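Local coordinates for ABC transporter substrate-binding protein (Rhizobium radiobacter, PDB 6TFX) that binds the opine mannopinic acid as the solute-binding protein of an ABC transporter, probably delivering it to the membrane permease for import, at residues A[30-42]-A[160-172]. Numbering follows the deposited sequence.
Sequences TLVSYIYGALVRF and FKRRPVGFGPFQV
Tyr-34 and Ile-35, at the C-terminal end of helix 26-35, offer their carbonyl oxygens to the first residue of strand 170-176 and to the loop before it. The helix packs here beside the large mixed sheet of a family 5 solute-binding protein. Phe-170 N donates to Tyr-34 O at 3.1 Å, tilted 21° from the carbonyl plane. Gly-168 N reaches Ile-35 O at 2.9 Å from above the carbonyl plane, not along a lone pair. That oxygen is gripped a second time, by the side-chain amide of Gln-80. A CA-H...O contact of 3.2 Å runs from Ile-35 CA to Phe-170 O and is nearly straight.

The side chain of Ile-35 lies beside the start of the strand. Its CG1 is anti to the carbonyl carbon (chi1 -58°), and CD1 presses tightly on Val-172 CG2 at 3.5 Å. The same methyl touches Pro-164 CG, and Leu-183 of strand 180-185 adds to the apolar cluster.

Tyr-36 is the first residue to leave the helical path. Its ring runs alongside Val-165 and Gly-166, with CD1 near Gly-166 CA. Val-165 O lies 3.3 Å from Tyr-36 CE1 and is buried with no hydrogen-bond partner in the model. Phe-160 CE1 comes to the edge of the tyrosine ring, while Pro-164 CB meets the hydroxyl end. The hydroxyl itself is bonded to Leu-18 O, which anchors the far end of the ring.

Phe-167 turns one ring face to the backbone of Gly-37, with Phe-167 CE1 3.5 Å from Gly-37 CA. A water sits over a ring face of Phe-167, toward its rim. It accepts from Gly-37 N at 2.9 Å and from Phe-167 N at 3.0 Å.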
ATOM      1  N   THR A  30       4.520  -6.879   2.953  1.00 13.37           N
ATOM      2  CA  THR A  30       4.214  -8.318   2.869  1.00 14.09           C
ATOM      3  C   THR A  30       4.909  -9.050   4.033  1.00 16.70           C
ATOM      4  O   THR A  30       4.268  -9.794   4.763  1.00 15.02           O
ATOM      5  CB  THR A  30       4.654  -8.901   1.530  1.00 18.02           C
ATOM      6  OG1 THR A  30       3.975  -8.215   0.476  1.00 16.83           O
ATOM      7  CG2 THR A  30       4.342 -10.411   1.425  1.00 16.26           C
ATOM      8  N   LEU A  31       6.213  -8.801   4.226  1.00 15.92           N
ATOM      9  CA  LEU A  31       6.950  -9.425   5.321  1.00 15.62           C
ATOM     10  C   LEU A  31       6.314  -9.064   6.662  1.00 16.41           C
ATOM     11  O   LEU A  31       6.088  -9.946   7.481  1.00 18.15           O
ATOM     12  CB  LEU A  31       8.412  -8.970   5.269  1.00 15.97           C
ATOM     13  CG  LEU A  31       9.202  -9.619   4.127  1.00 19.28           C
ATOM     14  CD1 LEU A  31      10.567  -8.911   3.920  1.00 19.56           C
ATOM     15  CD2 LEU A  31       9.456 -11.098   4.401  1.00 19.84           C
ATOM     16  N   VAL A  32       5.973  -7.771   6.870  1.00 14.79           N
ATOM     17  CA  VAL A  32       5.324  -7.323   8.105  1.00 14.84           C
ATOM     18  C   VAL A  32       4.025  -8.111   8.369  1.00 16.67           C
ATOM     19  O   VAL A  32       3.757  -8.489   9.513  1.00 16.65           O
ATOM     20  CB  VAL A  32       5.119  -5.790   8.002  1.00 18.95           C
ATOM     21  CG1 VAL A  32       4.012  -5.276   8.904  1.00 21.11           C
ATOM     22  CG2 VAL A  32       6.445  -5.080   8.286  1.00 17.88           C
ATOM     23  N   SER A  33       3.242  -8.390   7.297  1.00 14.90           N
ATOM     24  CA  SER A  33       1.982  -9.127   7.452  1.00 13.25           C
ATOM     25  C   SER A  33       2.182 -10.581   7.890  1.00 17.59           C
ATOM     26  O   SER A  33       1.214 -11.234   8.300  1.00 17.49           O
ATOM     27  CB  SER A  33       1.152  -9.080   6.172  1.00 16.66           C
ATOM     28  OG  SER A  33       1.642  -9.996   5.206  1.00 17.55           O
ATOM     29  N   TYR A  34       3.417 -11.101   7.775  1.00 15.17           N
ATOM     30  CA  TYR A  34       3.681 -12.497   8.201  1.00 15.18           C
ATOM     31  C   TYR A  34       4.222 -12.529   9.641  1.00 18.21           C
ATOM     32  O   TYR A  34       4.116 -13.553  10.316  1.00 19.03           O
ATOM     33  CB  TYR A  34       4.749 -13.136   7.299  1.00 15.97           C
ATOM     34  CG  TYR A  34       4.388 -13.262   5.822  1.00 16.56           C
ATOM     35  CD1 TYR A  34       3.123 -12.912   5.356  1.00 16.67           C
ATOM     36  CD2 TYR A  34       5.352 -13.605   4.880  1.00 18.33           C
ATOM     37  CE1 TYR A  34       2.806 -12.968   3.998  1.00 16.54           C
ATOM     38  CE2 TYR A  34       5.043 -13.685   3.524  1.00 19.08           C
ATOM     39  CZ  TYR A  34       3.767 -13.377   3.085  1.00 20.70           C
ATOM     40  OH  TYR A  34       3.510 -13.422   1.726  1.00 19.37           O
ATOM     41  N   ILE A  35       4.862 -11.433  10.072  1.00 13.84           N
ATOM     42  CA  ILE A  35       5.541 -11.347  11.373  1.00 15.01           C
ATOM     43  C   ILE A  35       4.672 -10.839  12.486  1.00 18.79           C
ATOM     44  O   ILE A  35       4.875 -11.243  13.633  1.00 17.67           O
ATOM     45  CB  ILE A  35       6.790 -10.415  11.215  1.00 18.36           C
ATOM     46  CG1 ILE A  35       7.764 -10.948  10.128  1.00 19.14           C
ATOM     47  CG2 ILE A  35       7.523 -10.140  12.554  1.00 20.12           C
ATOM     48  CD1 ILE A  35       8.723  -9.830   9.559  1.00 20.47           C
ATOM     49  N   TYR A  36       3.805  -9.837  12.183  1.00 16.08           N
ATOM     50  CA  TYR A  36       3.034  -9.170  13.216  1.00 15.79           C
ATOM     51  C   TYR A  36       1.541  -9.449  13.137  1.00 18.88           C
ATOM     52  O   TYR A  36       1.008  -9.871  12.087  1.00 17.58           O
ATOM     53  CB  TYR A  36       3.197  -7.663  13.039  1.00 16.40           C
ATOM     54  CG  TYR A  36       4.613  -7.163  13.168  1.00 15.71           C
ATOM     55  CD1 TYR A  36       5.148  -6.854  14.414  1.00 17.69           C
ATOM     56  CD2 TYR A  36       5.409  -6.959  12.043  1.00 17.06           C
ATOM     57  CE1 TYR A  36       6.452  -6.377  14.542  1.00 15.05           C
ATOM     58  CE2 TYR A  36       6.714  -6.482  12.158  1.00 18.18           C
ATOM     59  CZ  TYR A  36       7.222  -6.167  13.410  1.00 18.40           C
ATOM     60  OH  TYR A  36       8.485  -5.637  13.532  1.00 18.98           O
ATOM     61  N   GLY A  37       0.881  -9.094  14.229  1.00 16.66           N
ATOM     62  CA  GLY A  37      -0.576  -9.074  14.346  1.00 16.01           C
ATOM     63  C   GLY A  37      -1.025  -7.739  14.925  1.00 18.75           C
ATOM     64  O   GLY A  37      -0.200  -6.842  15.165  1.00 18.63           O
ATOM     65  N   ALA A  38      -2.323  -7.601  15.184  1.00 15.91           N
ATOM     66  CA  ALA A  38      -2.853  -6.347  15.704  1.00 17.07           C
ATOM     67  C   ALA A  38      -3.970  -6.650  16.721  1.00 17.95           C
ATOM     68  O   ALA A  38      -4.224  -7.822  17.033  1.00 16.52           O
ATOM     69  CB  ALA A  38      -3.379  -5.515  14.538  1.00 18.46           C
ATOM     70  N   LEU A  39      -4.661  -5.608  17.221  1.00 14.97           N
ATOM     71  CA  LEU A  39      -5.807  -5.857  18.114  1.00 14.26           C
ATOM     72  C   LEU A  39      -6.879  -6.676  17.375  1.00 17.22           C
ATOM     73  O   LEU A  39      -7.451  -7.614  17.932  1.00 18.30           O
ATOM     74  CB  LEU A  39      -6.412  -4.533  18.556  1.00 14.78           C
ATOM     75  CG  LEU A  39      -5.623  -3.795  19.658  1.00 16.42           C
ATOM     76  CD1 LEU A  39      -6.134  -2.360  19.824  1.00 16.23           C
ATOM     77  CD2 LEU A  39      -5.716  -4.539  20.992  1.00 17.09           C
ATOM     78  N   VAL A  40      -7.138  -6.313  16.113  1.00 14.34           N
ATOM     79  CA  VAL A  40      -8.145  -6.994  15.262  1.00 14.25           C
ATOM     80  C   VAL A  40      -7.504  -7.255  13.908  1.00 17.28           C
ATOM     81  O   VAL A  40      -6.424  -6.731  13.630  1.00 18.00           O
ATOM     82  CB  VAL A  40      -9.453  -6.153  15.146  1.00 17.68           C
ATOM     83  CG1 VAL A  40     -10.103  -5.957  16.512  1.00 17.63           C
ATOM     84  CG2 VAL A  40      -9.189  -4.779  14.505  1.00 16.95           C
ATOM     85  N   ARG A  41      -8.166  -8.032  13.029  1.00 14.64           N
ATOM     86  CA  ARG A  41      -7.505  -8.242  11.759  1.00 15.00           C
ATOM     87  C   ARG A  41      -8.521  -8.398  10.673  1.00 17.59           C
ATOM     88  O   ARG A  41      -9.652  -8.782  10.944  1.00 16.35           O
ATOM     89  CB  ARG A  41      -6.651  -9.528  11.818  1.00 15.27           C
ATOM     90  CG  ARG A  41      -7.495 -10.822  11.976  1.00 15.47           C
ATOM     91  CD  ARG A  41      -6.608 -12.013  11.713  1.00 19.90           C
ATOM     92  NE  ARG A  41      -7.319 -13.284  11.781  1.00 20.05           N
ATOM     93  CZ  ARG A  41      -6.726 -14.450  11.571  1.00 27.30           C
ATOM     94  NH1 ARG A  41      -5.429 -14.497  11.262  1.00 20.94           N
ATOM     95  NH2 ARG A  41      -7.418 -15.581  11.664  1.00 24.14           N
ATOM     96  N   PHE A  42      -8.105  -8.166   9.445  1.00 15.89           N
ATOM     97  CA  PHE A  42      -8.933  -8.500   8.295  1.00 14.57           C
ATOM     98  C   PHE A  42      -9.004 -10.049   8.294  1.00 16.84           C
ATOM     99  O   PHE A  42      -8.050 -10.720   8.706  1.00 18.22           O
ATOM    100  CB  PHE A  42      -8.195  -8.095   7.017  1.00 16.32           C
ATOM    101  CG  PHE A  42      -8.313  -6.614   6.780  1.00 17.20           C
ATOM    102  CD1 PHE A  42      -7.439  -5.722   7.399  1.00 19.88           C
ATOM    103  CD2 PHE A  42      -9.244  -6.116   5.887  1.00 19.35           C
ATOM    104  CE1 PHE A  42      -7.566  -4.338   7.191  1.00 20.11           C
ATOM    105  CE2 PHE A  42      -9.363  -4.736   5.668  1.00 20.65           C
ATOM    106  CZ  PHE A  42      -8.544  -3.860   6.345  1.00 17.30           C
ATOM    107  N   PHE A 160      15.883  -2.265  15.230  1.00 20.12           N
ATOM    108  CA  PHE A 160      14.629  -3.031  15.221  1.00 18.95           C
ATOM    109  C   PHE A 160      14.143  -3.287  13.792  1.00 21.48           C
ATOM    110  O   PHE A 160      13.630  -4.369  13.510  1.00 23.57           O
ATOM    111  CB  PHE A 160      13.544  -2.319  16.042  1.00 19.85           C
ATOM    112  CG  PHE A 160      12.257  -3.096  16.208  1.00 19.59           C
ATOM    113  CD1 PHE A 160      11.214  -2.951  15.296  1.00 19.90           C
ATOM    114  CD2 PHE A 160      12.088  -3.972  17.274  1.00 20.89           C
ATOM    115  CE1 PHE A 160      10.024  -3.661  15.456  1.00 20.45           C
ATOM    116  CE2 PHE A 160      10.896  -4.695  17.428  1.00 21.93           C
ATOM    117  CZ  PHE A 160       9.881  -4.546  16.508  1.00 20.71           C
ATOM    118  N   LYS A 161      14.303  -2.294  12.895  1.00 19.33           N
ATOM    119  CA  LYS A 161      13.852  -2.405  11.485  1.00 19.29           C
ATOM    120  C   LYS A 161      14.473  -3.604  10.722  1.00 23.01           C
ATOM    121  O   LYS A 161      13.899  -4.051   9.723  1.00 20.38           O
ATOM    122  CB  LYS A 161      14.077  -1.087  10.736  1.00 23.62           C
ATOM    123  CG  LYS A 161      15.546  -0.686  10.627  1.00 26.23           C
ATOM    124  CD  LYS A 161      15.782   0.517   9.687  1.00 32.70           C
ATOM    125  CE  LYS A 161      15.394   1.863  10.263  1.00 48.08           C
ATOM    126  NZ  LYS A 161      16.247   2.257  11.410  1.00 64.97           N
ATOM    127  N   ARG A 162      15.635  -4.127  11.201  1.00 20.99           N
ATOM    128  CA  ARG A 162      16.271  -5.300  10.581  1.00 21.82           C
ATOM    129  C   ARG A 162      16.263  -6.531  11.520  1.00 25.38           C
ATOM    130  O   ARG A 162      16.678  -7.614  11.114  1.00 24.55           O
ATOM    131  CB  ARG A 162      17.684  -4.966  10.057  1.00 26.48           C
ATOM    132  CG  ARG A 162      17.664  -4.005   8.861  1.00 38.23           C
ATOM    133  CD  ARG A 162      18.981  -3.968   8.089  1.00 42.23           C
ATOM    134  NE  ARG A 162      19.097  -5.060   7.109  1.00 45.72           N
ATOM    135  CZ  ARG A 162      18.693  -4.985   5.844  1.00 60.28           C
ATOM    136  NH1 ARG A 162      18.132  -3.872   5.382  1.00 46.71           N
ATOM    137  NH2 ARG A 162      18.845  -6.021   5.029  1.00 48.70           N
ATOM    138  N   ARG A 163      15.757  -6.368  12.771  1.00 21.17           N
ATOM    139  CA  ARG A 163      15.664  -7.464  13.752  1.00 20.12           C
ATOM    140  C   ARG A 163      14.272  -7.366  14.389  1.00 23.68           C
ATOM    141  O   ARG A 163      14.156  -7.030  15.579  1.00 23.67           O
ATOM    142  CB  ARG A 163      16.771  -7.335  14.802  1.00 21.05           C
ATOM    143  CG  ARG A 163      18.172  -7.580  14.236  1.00 30.42           C
ATOM    144  CD  ARG A 163      19.249  -7.436  15.300  1.00 37.08           C
ATOM    145  NE  ARG A 163      19.073  -8.381  16.406  1.00 43.34           N
ATOM    146  CZ  ARG A 163      19.173  -8.058  17.693  1.00 54.58           C
ATOM    147  NH1 ARG A 163      19.466  -6.813  18.055  1.00 40.35           N
ATOM    148  NH2 ARG A 163      18.994  -8.978  18.627  1.00 40.76           N
ATOM    149  N   PRO A 164      13.197  -7.560  13.587  1.00 20.99           N
ATOM    150  CA  PRO A 164      11.842  -7.343  14.115  1.00 20.49           C
ATOM    151  C   PRO A 164      11.393  -8.429  15.072  1.00 21.44           C
ATOM    152  O   PRO A 164      11.874  -9.571  15.002  1.00 20.81           O
ATOM    153  CB  PRO A 164      10.974  -7.356  12.854  1.00 21.80           C
ATOM    154  CG  PRO A 164      11.695  -8.282  11.924  1.00 25.10           C
ATOM    155  CD  PRO A 164      13.148  -7.950  12.155  1.00 21.57           C
ATOM    156  N   VAL A 165      10.427  -8.076  15.934  1.00 19.35           N
ATOM    157  CA  VAL A 165       9.846  -9.017  16.889  1.00 17.69           C
ATOM    158  C   VAL A 165       8.359  -8.773  16.863  1.00 19.12           C
ATOM    159  O   VAL A 165       7.924  -7.665  17.157  1.00 18.61           O
ATOM    160  CB  VAL A 165      10.369  -8.820  18.332  1.00 20.02           C
ATOM    161  CG1 VAL A 165       9.691  -9.806  19.293  1.00 19.30           C
ATOM    162  CG2 VAL A 165      11.891  -8.952  18.397  1.00 19.77           C
ATOM    163  N   GLY A 166       7.586  -9.782  16.489  1.00 17.35           N
ATOM    164  CA  GLY A 166       6.126  -9.670  16.493  1.00 17.12           C
ATOM    165  C   GLY A 166       5.484 -10.843  17.208  1.00 19.52           C
ATOM    166  O   GLY A 166       6.191 -11.626  17.856  1.00 17.54           O
ATOM    167  N   PHE A 167       4.139 -10.923  17.177  1.00 16.79           N
ATOM    168  CA  PHE A 167       3.452 -12.096  17.747  1.00 16.57           C
ATOM    169  C   PHE A 167       2.748 -12.903  16.647  1.00 18.60           C
ATOM    170  O   PHE A 167       1.999 -13.845  16.938  1.00 18.29           O
ATOM    171  CB  PHE A 167       2.501 -11.755  18.917  1.00 18.37           C
ATOM    172  CG  PHE A 167       1.359 -10.834  18.602  1.00 18.05           C
ATOM    173  CD1 PHE A 167       0.261 -11.282  17.874  1.00 20.35           C
ATOM    174  CD2 PHE A 167       1.336  -9.542  19.103  1.00 19.92           C
ATOM    175  CE1 PHE A 167      -0.812 -10.424  17.606  1.00 20.62           C
ATOM    176  CE2 PHE A 167       0.259  -8.695  18.853  1.00 22.21           C
ATOM    177  CZ  PHE A 167      -0.794  -9.133  18.079  1.00 20.57           C
ATOM    178  N   GLY A 168       3.041 -12.552  15.402  1.00 16.98           N
ATOM    179  CA  GLY A 168       2.505 -13.206  14.210  1.00 16.94           C
ATOM    180  C   GLY A 168       3.025 -14.626  14.041  1.00 20.06           C
ATOM    181  O   GLY A 168       3.880 -15.108  14.818  1.00 18.51           O
ATOM    182  N   PRO A 169       2.531 -15.314  12.992  1.00 17.22           N
ATOM    183  CA  PRO A 169       2.869 -16.742  12.834  1.00 15.74           C
ATOM    184  C   PRO A 169       4.293 -17.050  12.402  1.00 19.38           C
ATOM    185  O   PRO A 169       4.720 -18.193  12.558  1.00 19.16           O
ATOM    186  CB  PRO A 169       1.849 -17.237  11.791  1.00 17.11           C
ATOM    187  CG  PRO A 169       1.414 -15.988  11.036  1.00 20.27           C
ATOM    188  CD  PRO A 169       1.452 -14.889  12.071  1.00 17.60           C
ATOM    189  N   PHE A 170       5.021 -16.062  11.809  1.00 16.51           N
ATOM    190  CA  PHE A 170       6.394 -16.317  11.360  1.00 15.45           C
ATOM    191  C   PHE A 170       7.329 -15.280  11.933  1.00 20.05           C
ATOM    192  O   PHE A 170       6.950 -14.128  12.073  1.00 20.01           O
ATOM    193  CB  PHE A 170       6.471 -16.342   9.823  1.00 16.69           C
ATOM    194  CG  PHE A 170       5.618 -17.453   9.250  1.00 17.66           C
ATOM    195  CD1 PHE A 170       6.094 -18.760   9.194  1.00 20.59           C
ATOM    196  CD2 PHE A 170       4.316 -17.204   8.825  1.00 18.66           C
ATOM    197  CE1 PHE A 170       5.276 -19.806   8.733  1.00 21.38           C
ATOM    198  CE2 PHE A 170       3.510 -18.246   8.340  1.00 19.66           C
ATOM    199  CZ  PHE A 170       3.984 -19.540   8.325  1.00 18.46           C
ATOM    200  N   GLN A 171       8.567 -15.674  12.195  1.00 18.23           N
ATOM    201  CA  GLN A 171       9.570 -14.760  12.749  1.00 19.17           C
ATOM    202  C   GLN A 171      10.747 -14.692  11.829  1.00 22.49           C
ATOM    203  O   GLN A 171      11.052 -15.662  11.142  1.00 22.12           O
ATOM    204  CB  GLN A 171      10.041 -15.232  14.138  1.00 20.69           C
ATOM    205  CG  GLN A 171      10.637 -16.652  14.132  1.00 20.56           C
ATOM    206  CD  GLN A 171      10.251 -17.433  15.357  1.00 41.50           C
ATOM    207  OE1 GLN A 171       9.736 -16.889  16.335  1.00 40.57           O
ATOM    208  NE2 GLN A 171      10.467 -18.736  15.319  1.00 31.86           N
ATOM    209  N   VAL A 172      11.462 -13.569  11.857  1.00 19.26           N
ATOM    210  CA  VAL A 172      12.645 -13.428  11.030  1.00 19.95           C
ATOM    211  C   VAL A 172      13.791 -14.124  11.733  1.00 24.57           C
ATOM    212  O   VAL A 172      14.178 -13.706  12.829  1.00 24.35           O
ATOM    213  CB  VAL A 172      12.958 -11.951  10.705  1.00 24.13           C
ATOM    214  CG1 VAL A 172      14.320 -11.801  10.020  1.00 25.00           C
ATOM    215  CG2 VAL A 172      11.853 -11.343   9.852  1.00 23.87           C
TER
HETATM  216  O   HOH W   1       2.607  -8.412  16.417  1.00 18.55           O